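Local coordinates for protein receptor-type adenylate cyclase GRESAG 4.3 (PDB 1FX4) that converts ATP to 3',5'-cyclic AMP and diphosphate with the help of magnesium, here as the catalytic domain of a trypanosomal class III adenylyl cyclase, at residues R43-R46 with S47-R51; V75-A78 with Q79-L83. All coordinates share one frame; numbering follows the deposited sequence.

Contact 1: residues R43-R46 with S47-R51; sequences RLIR and SLITR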
ATOM      1  N   ARG A  43      -9.917 -13.156  -4.643  1.00 20.12           N
ATOM      2  CA  ARG A  43     -10.653 -13.874  -5.686  1.00 20.46           C
ATOM      3  C   ARG A  43     -12.110 -13.428  -5.743  1.00 20.26           C
ATOM      4  O   ARG A  43     -12.657 -13.232  -6.821  1.00 20.16           O
ATOM      5  CB  ARG A  43     -10.595 -15.388  -5.469  1.00 21.39           C
ATOM      6  CG  ARG A  43      -9.367 -16.055  -6.003  1.00 22.80           C
ATOM      7  CD  ARG A  43      -9.586 -17.567  -6.121  1.00 23.60           C
ATOM      8  NE  ARG A  43     -10.284 -18.117  -4.959  1.00 25.35           N
ATOM      9  CZ  ARG A  43      -9.707 -18.426  -3.797  1.00 25.01           C
ATOM     10  NH1 ARG A  43      -8.403 -18.257  -3.623  1.00 24.82           N
ATOM     11  NH2 ARG A  43     -10.454 -18.878  -2.798  1.00 24.62           N
ATOM     12  N   LEU A  44     -12.747 -13.280  -4.582  1.00 19.94           N
ATOM     13  CA  LEU A  44     -14.145 -12.857  -4.534  1.00 19.81           C
ATOM     14  C   LEU A  44     -14.295 -11.473  -5.130  1.00 20.29           C
ATOM     15  O   LEU A  44     -15.167 -11.238  -5.976  1.00 18.73           O
ATOM     16  CB  LEU A  44     -14.687 -12.839  -3.103  1.00 20.75           C
ATOM     17  CG  LEU A  44     -14.735 -14.160  -2.336  1.00 22.51           C
ATOM     18  CD1 LEU A  44     -15.255 -13.886  -0.929  1.00 23.66           C
ATOM     19  CD2 LEU A  44     -15.654 -15.150  -3.066  1.00 22.43           C
ATOM     20  N   ILE A  45     -13.444 -10.547  -4.691  1.00 18.55           N
ATOM     21  CA  ILE A  45     -13.531  -9.194  -5.209  1.00 18.62           C
ATOM     22  C   ILE A  45     -13.265  -9.101  -6.709  1.00 18.92           C
ATOM     23  O   ILE A  45     -13.958  -8.387  -7.412  1.00 18.07           O
ATOM     24  CB  ILE A  45     -12.644  -8.217  -4.404  1.00 18.35           C
ATOM     25  CG1 ILE A  45     -13.208  -8.118  -2.982  1.00 17.99           C
ATOM     26  CG2 ILE A  45     -12.596  -6.863  -5.094  1.00 17.69           C
ATOM     27  CD1 ILE A  45     -12.327  -7.295  -2.007  1.00 20.23           C
ATOM     28  N   ARG A  46     -12.277  -9.837  -7.199  1.00 19.30           N
ATOM     29  CA  ARG A  46     -11.977  -9.814  -8.628  1.00 21.50           C
ATOM     30  C   ARG A  46     -13.111 -10.402  -9.478  1.00 21.79           C
ATOM     31  O   ARG A  46     -13.336  -9.949 -10.597  1.00 22.72           O
ATOM     32  CB  ARG A  46     -10.640 -10.488  -8.912  1.00 21.12           C
ATOM     33  CG  ARG A  46      -9.488  -9.616  -8.445  1.00 21.49           C
ATOM     34  CD  ARG A  46      -8.134 -10.272  -8.558  1.00 22.53           C
ATOM     35  NE  ARG A  46      -7.109  -9.258  -8.340  1.00 23.86           N
ATOM     36  CZ  ARG A  46      -6.001  -9.418  -7.622  1.00 24.83           C
ATOM     37  NH1 ARG A  46      -5.737 -10.574  -7.029  1.00 24.46           N
ATOM     38  NH2 ARG A  46      -5.154  -8.402  -7.503  1.00 24.40           N
ATOM     39  N   SER A  47     -13.849 -11.365  -8.926  1.00 22.79           N
ATOM     40  CA  SER A  47     -14.993 -11.946  -9.637  1.00 24.82           C
ATOM     41  C   SER A  47     -16.075 -10.882  -9.769  1.00 24.41           C
ATOM     42  O   SER A  47     -16.774 -10.819 -10.777  1.00 24.54           O
ATOM     43  CB  SER A  47     -15.576 -13.144  -8.875  1.00 25.81           C
ATOM     44  OG  SER A  47     -14.614 -14.176  -8.733  1.00 30.79           O
ATOM     45  N   LEU A  48     -16.240 -10.080  -8.718  1.00 23.29           N
ATOM     46  CA  LEU A  48     -17.241  -9.017  -8.697  1.00 23.09           C
ATOM     47  C   LEU A  48     -16.855  -7.901  -9.658  1.00 22.69           C
ATOM     48  O   LEU A  48     -17.722  -7.341 -10.349  1.00 22.35           O
ATOM     49  CB  LEU A  48     -17.402  -8.465  -7.279  1.00 24.12           C
ATOM     50  CG  LEU A  48     -18.067  -9.456  -6.325  1.00 25.46           C
ATOM     51  CD1 LEU A  48     -17.957  -8.976  -4.890  1.00 25.52           C
ATOM     52  CD2 LEU A  48     -19.525  -9.623  -6.725  1.00 25.27           C
ATOM     53  N   ILE A  49     -15.567  -7.549  -9.665  1.00 20.88           N
ATOM     54  CA  ILE A  49     -15.061  -6.527 -10.572  1.00 21.37           C
ATOM     55  C   ILE A  49     -15.430  -6.938 -12.013  1.00 22.89           C
ATOM     56  O   ILE A  49     -15.961  -6.140 -12.783  1.00 23.09           O
ATOM     57  CB  ILE A  49     -13.530  -6.373 -10.446  1.00 20.32           C
ATOM     58  CG1 ILE A  49     -13.186  -5.674  -9.116  1.00 19.60           C
ATOM     59  CG2 ILE A  49     -12.978  -5.545 -11.606  1.00 20.27           C
ATOM     60  CD1 ILE A  49     -11.691  -5.508  -8.873  1.00 18.86           C
ATOM     61  N   THR A  50     -15.189  -8.198 -12.342  1.00 23.97           N
ATOM     62  CA  THR A  50     -15.500  -8.701 -13.683  1.00 26.98           C
ATOM     63  C   THR A  50     -17.007  -8.710 -13.924  1.00 27.50           C
ATOM     64  O   THR A  50     -17.490  -8.209 -14.937  1.00 28.83           O
ATOM     65  CB  THR A  50     -14.910 -10.118 -13.897  1.00 27.35           C
ATOM     66  OG1 THR A  50     -13.484 -10.055 -13.780  1.00 29.42           O
ATOM     67  CG2 THR A  50     -15.251 -10.639 -15.282  1.00 29.26           C
ATOM     68  N   ARG A  51     -17.757  -9.220 -12.959  1.00 28.75           N
ATOM     69  CA  ARG A  51     -19.213  -9.290 -13.076  1.00 29.92           C
ATOM     70  C   ARG A  51     -19.887  -7.937 -13.294  1.00 29.74           C
ATOM     71  O   ARG A  51     -20.827  -7.821 -14.094  1.00 29.24           O
ATOM     72  CB  ARG A  51     -19.791  -9.987 -11.844  1.00 31.79           C
ATOM     73  CG  ARG A  51     -21.290  -9.994 -11.748  1.00 35.70           C
ATOM     74  CD  ARG A  51     -21.724 -11.168 -10.890  1.00 39.17           C
ATOM     75  NE  ARG A  51     -22.925 -10.870 -10.118  1.00 42.50           N
ATOM     76  CZ  ARG A  51     -23.274 -11.516  -9.008  1.00 43.49           C
ATOM     77  NH1 ARG A  51     -22.514 -12.508  -8.544  1.00 44.45           N
ATOM     78  NH2 ARG A  51     -24.362 -11.143  -8.344  1.00 44.20           N
TER
HETATM   79  O   HOH W   1     -11.373  -9.104 -12.161  1.00 31.78           O
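S47 bonds twice to R43, one turn back along helix 34-51: its N donates to R43 O at 3.1 Å and its OG to the same oxygen at 2.9 Å. The two donors approach from opposite faces of the carbonyl plane. With OG anti to its own carbonyl carbon (chi1 -61°), the hydroxyl folds back over the preceding turn. Three further i to i+4 bonds follow, L48 N to L44 O, I49 N to I45 O and T50 N to R46 O. Of these, I49 N to I45 O is the shortest at 2.9 Å; S47 N also makes a weak bond to L44 O. A water donates to R46 O at 2.6 Å and also bonds T50 OG1 at 2.8 Å, tying this exposed side chain to the turn before it.

This amphipathic helix belongs to the class III nucleotidyl cyclase domain and packs on strands 63-68 and 55-60, at one edge of its central sheet. I45 and I49 make the apolar contact, I45 CG2 lying 4.1 Å from I49 CD1 as the two branched chains cross obliquely; both also rest on I66 of strand 63-68. I49 CG1 packs against I45 O at 3.3 Å.

R46 runs extended from CG to NE, and its NH2 forms a salt bridge with E56 OE1.

Contact 2: residues V75-A78 with Q79-L83; sequences VQLA and QELQL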
ATOM      1  N   VAL A  75     -22.176   0.494  -6.985  1.00 22.77           N
ATOM      2  CA  VAL A  75     -22.992   0.249  -5.807  1.00 23.53           C
ATOM      3  C   VAL A  75     -23.406  -1.218  -5.724  1.00 23.86           C
ATOM      4  O   VAL A  75     -23.389  -1.814  -4.643  1.00 23.53           O
ATOM      5  CB  VAL A  75     -24.213   1.206  -5.778  1.00 23.88           C
ATOM      6  CG1 VAL A  75     -25.132   0.867  -4.625  1.00 24.94           C
ATOM      7  CG2 VAL A  75     -23.728   2.630  -5.646  1.00 24.10           C
ATOM      8  N   GLN A  76     -23.756  -1.807  -6.866  1.00 23.33           N
ATOM      9  CA  GLN A  76     -24.130  -3.221  -6.908  1.00 23.36           C
ATOM     10  C   GLN A  76     -22.942  -4.065  -6.471  1.00 21.86           C
ATOM     11  O   GLN A  76     -23.095  -5.030  -5.721  1.00 20.82           O
ATOM     12  CB  GLN A  76     -24.494  -3.659  -8.324  1.00 25.37           C
ATOM     13  CG  GLN A  76     -25.811  -3.152  -8.852  1.00 29.76           C
ATOM     14  CD  GLN A  76     -26.030  -3.620 -10.282  1.00 31.82           C
ATOM     15  OE1 GLN A  76     -25.370  -3.148 -11.210  1.00 33.80           O
ATOM     16  NE2 GLN A  76     -26.914  -4.590 -10.458  1.00 33.76           N
ATOM     17  N   LEU A  77     -21.759  -3.713  -6.971  1.00 20.50           N
ATOM     18  CA  LEU A  77     -20.558  -4.451  -6.625  1.00 20.20           C
ATOM     19  C   LEU A  77     -20.342  -4.411  -5.106  1.00 19.68           C
ATOM     20  O   LEU A  77     -20.100  -5.444  -4.491  1.00 19.90           O
ATOM     21  CB  LEU A  77     -19.334  -3.895  -7.357  1.00 19.14           C
ATOM     22  CG  LEU A  77     -17.997  -4.637  -7.148  1.00 19.18           C
ATOM     23  CD1 LEU A  77     -17.032  -4.345  -8.297  1.00 19.45           C
ATOM     24  CD2 LEU A  77     -17.356  -4.236  -5.812  1.00 19.96           C
ATOM     25  N   ALA A  78     -20.442  -3.224  -4.518  1.00 20.04           N
ATOM     26  CA  ALA A  78     -20.241  -3.072  -3.074  1.00 20.59           C
ATOM     27  C   ALA A  78     -21.259  -3.876  -2.263  1.00 21.48           C
ATOM     28  O   ALA A  78     -20.920  -4.494  -1.253  1.00 19.91           O
ATOM     29  CB  ALA A  78     -20.298  -1.604  -2.689  1.00 20.14           C
ATOM     30  N   GLN A  79     -22.511  -3.868  -2.710  1.00 21.97           N
ATOM     31  CA  GLN A  79     -23.550  -4.601  -2.014  1.00 23.20           C
ATOM     32  C   GLN A  79     -23.303  -6.093  -2.119  1.00 22.94           C
ATOM     33  O   GLN A  79     -23.394  -6.817  -1.131  1.00 22.34           O
ATOM     34  CB  GLN A  79     -24.925  -4.245  -2.582  1.00 24.84           C
ATOM     35  CG  GLN A  79     -26.045  -5.081  -1.999  1.00 28.63           C
ATOM     36  CD  GLN A  79     -27.383  -4.417  -2.191  1.00 30.84           C
ATOM     37  OE1 GLN A  79     -28.254  -4.941  -2.889  1.00 34.23           O
ATOM     38  NE2 GLN A  79     -27.550  -3.242  -1.591  1.00 30.40           N
ATOM     39  N   GLU A  80     -22.959  -6.555  -3.317  1.00 23.28           N
ATOM     40  CA  GLU A  80     -22.708  -7.971  -3.515  1.00 24.27           C
ATOM     41  C   GLU A  80     -21.443  -8.391  -2.776  1.00 22.04           C
ATOM     42  O   GLU A  80     -21.335  -9.522  -2.311  1.00 20.51           O
ATOM     43  CB  GLU A  80     -22.603  -8.310  -5.000  1.00 27.58           C
ATOM     44  CG  GLU A  80     -22.947  -9.757  -5.295  1.00 34.35           C
ATOM     45  CD  GLU A  80     -24.330 -10.155  -4.763  1.00 37.05           C
ATOM     46  OE1 GLU A  80     -24.469 -11.312  -4.305  1.00 39.18           O
ATOM     47  OE2 GLU A  80     -25.265  -9.312  -4.795  1.00 38.98           O
ATOM     48  N   LEU A  81     -20.498  -7.466  -2.646  1.00 20.77           N
ATOM     49  CA  LEU A  81     -19.276  -7.777  -1.917  1.00 19.44           C
ATOM     50  C   LEU A  81     -19.654  -8.171  -0.485  1.00 18.31           C
ATOM     51  O   LEU A  81     -19.284  -9.238  -0.027  1.00 17.53           O
ATOM     52  CB  LEU A  81     -18.321  -6.578  -1.931  1.00 19.83           C
ATOM     53  CG  LEU A  81     -16.917  -6.785  -1.340  1.00 19.45           C
ATOM     54  CD1 LEU A  81     -16.018  -5.654  -1.818  1.00 18.76           C
ATOM     55  CD2 LEU A  81     -16.936  -6.827   0.177  1.00 21.14           C
ATOM     56  N   GLN A  82     -20.402  -7.320   0.217  1.00 18.31           N
ATOM     57  CA  GLN A  82     -20.783  -7.625   1.595  1.00 18.37           C
ATOM     58  C   GLN A  82     -21.553  -8.949   1.719  1.00 19.66           C
ATOM     59  O   GLN A  82     -21.269  -9.767   2.623  1.00 18.05           O
ATOM     60  CB  GLN A  82     -21.595  -6.485   2.190  1.00 18.86           C
ATOM     61  CG  GLN A  82     -20.832  -5.160   2.236  1.00 17.76           C
ATOM     62  CD  GLN A  82     -19.626  -5.237   3.148  1.00 18.34           C
ATOM     63  OE1 GLN A  82     -19.531  -6.135   3.985  1.00 17.36           O
ATOM     64  NE2 GLN A  82     -18.698  -4.291   2.995  1.00 17.14           N
ATOM     65  N   LEU A  83     -22.485  -9.173   0.790  1.00 18.79           N
ATOM     66  CA  LEU A  83     -23.274 -10.396   0.803  1.00 20.25           C
ATOM     67  C   LEU A  83     -22.447 -11.650   0.512  1.00 20.23           C
ATOM     68  O   LEU A  83     -22.618 -12.673   1.171  1.00 20.38           O
ATOM     69  CB  LEU A  83     -24.443 -10.276  -0.177  1.00 20.54           C
ATOM     70  CG  LEU A  83     -25.506  -9.267   0.270  1.00 21.62           C
ATOM     71  CD1 LEU A  83     -26.427  -8.910  -0.877  1.00 23.28           C
ATOM     72  CD2 LEU A  83     -26.295  -9.835   1.466  1.00 23.10           C
TER
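L77 and L81 meet most closely through the backbone: L81 N donates to L77 O at 2.8 Å, the shortest of the four i to i+4 bonds that join 75-78 to 79-83. The others run from Q79 N to V75 O, E80 N to Q76 O and Q82 N to A78 O; the last is the longest of the four, with Q82 N 3.2 Å from A78 O, yet its N-H points almost straight at the oxygen (168°). L81 CB sits 3.3 Å from L77 O, while the leucine branches make a looser apolar contact, L77 CD2 to L81 CD1 at 4.4 Å. Both leucines hold CG anti to the backbone N (chi1 -173° in L81), which sends their branches out along the same side of the helix.

In the alpha/beta cyclase domain, this helix packs beside helix 34-51, which the two leucines face, and against strands 134-141 and 176-179 of the central sheet. A78, with only a methyl group, faces that sheet and meets V136, I138 and V176, while V75 adds M178.

Q82 keeps CG beside its backbone N, 3.6 Å from A78 O, and a bend at chi2 (-64°) redirects its amide. Although the residue is buried, both ends of that amide are satisfied: NE2 donates to V134 O and OE1 accepts from R222 NH1, fixing which way round the group lies.

Overall arrangement
From the N terminus, contact 1 comes first, in the last turns of helix 34-51, and contact 2 follows in the middle of helix 71-87. Each joins adjacent turns of a single helix, so neither closes a loop; they lie in series, without nesting or crossing, separated by strands 55-60 and 63-68. Their centres are about 10 Å apart, and the two helices touch directly. L48 bridges them, with its CD1 3.5 Å from L81 CA, while R51 NH2 packs against E80 CG. Contact 1 rests on strands 55-60 and 63-68, contact 2 on strands 134-141 and 176-179, so together the helices span different parts of one sheet.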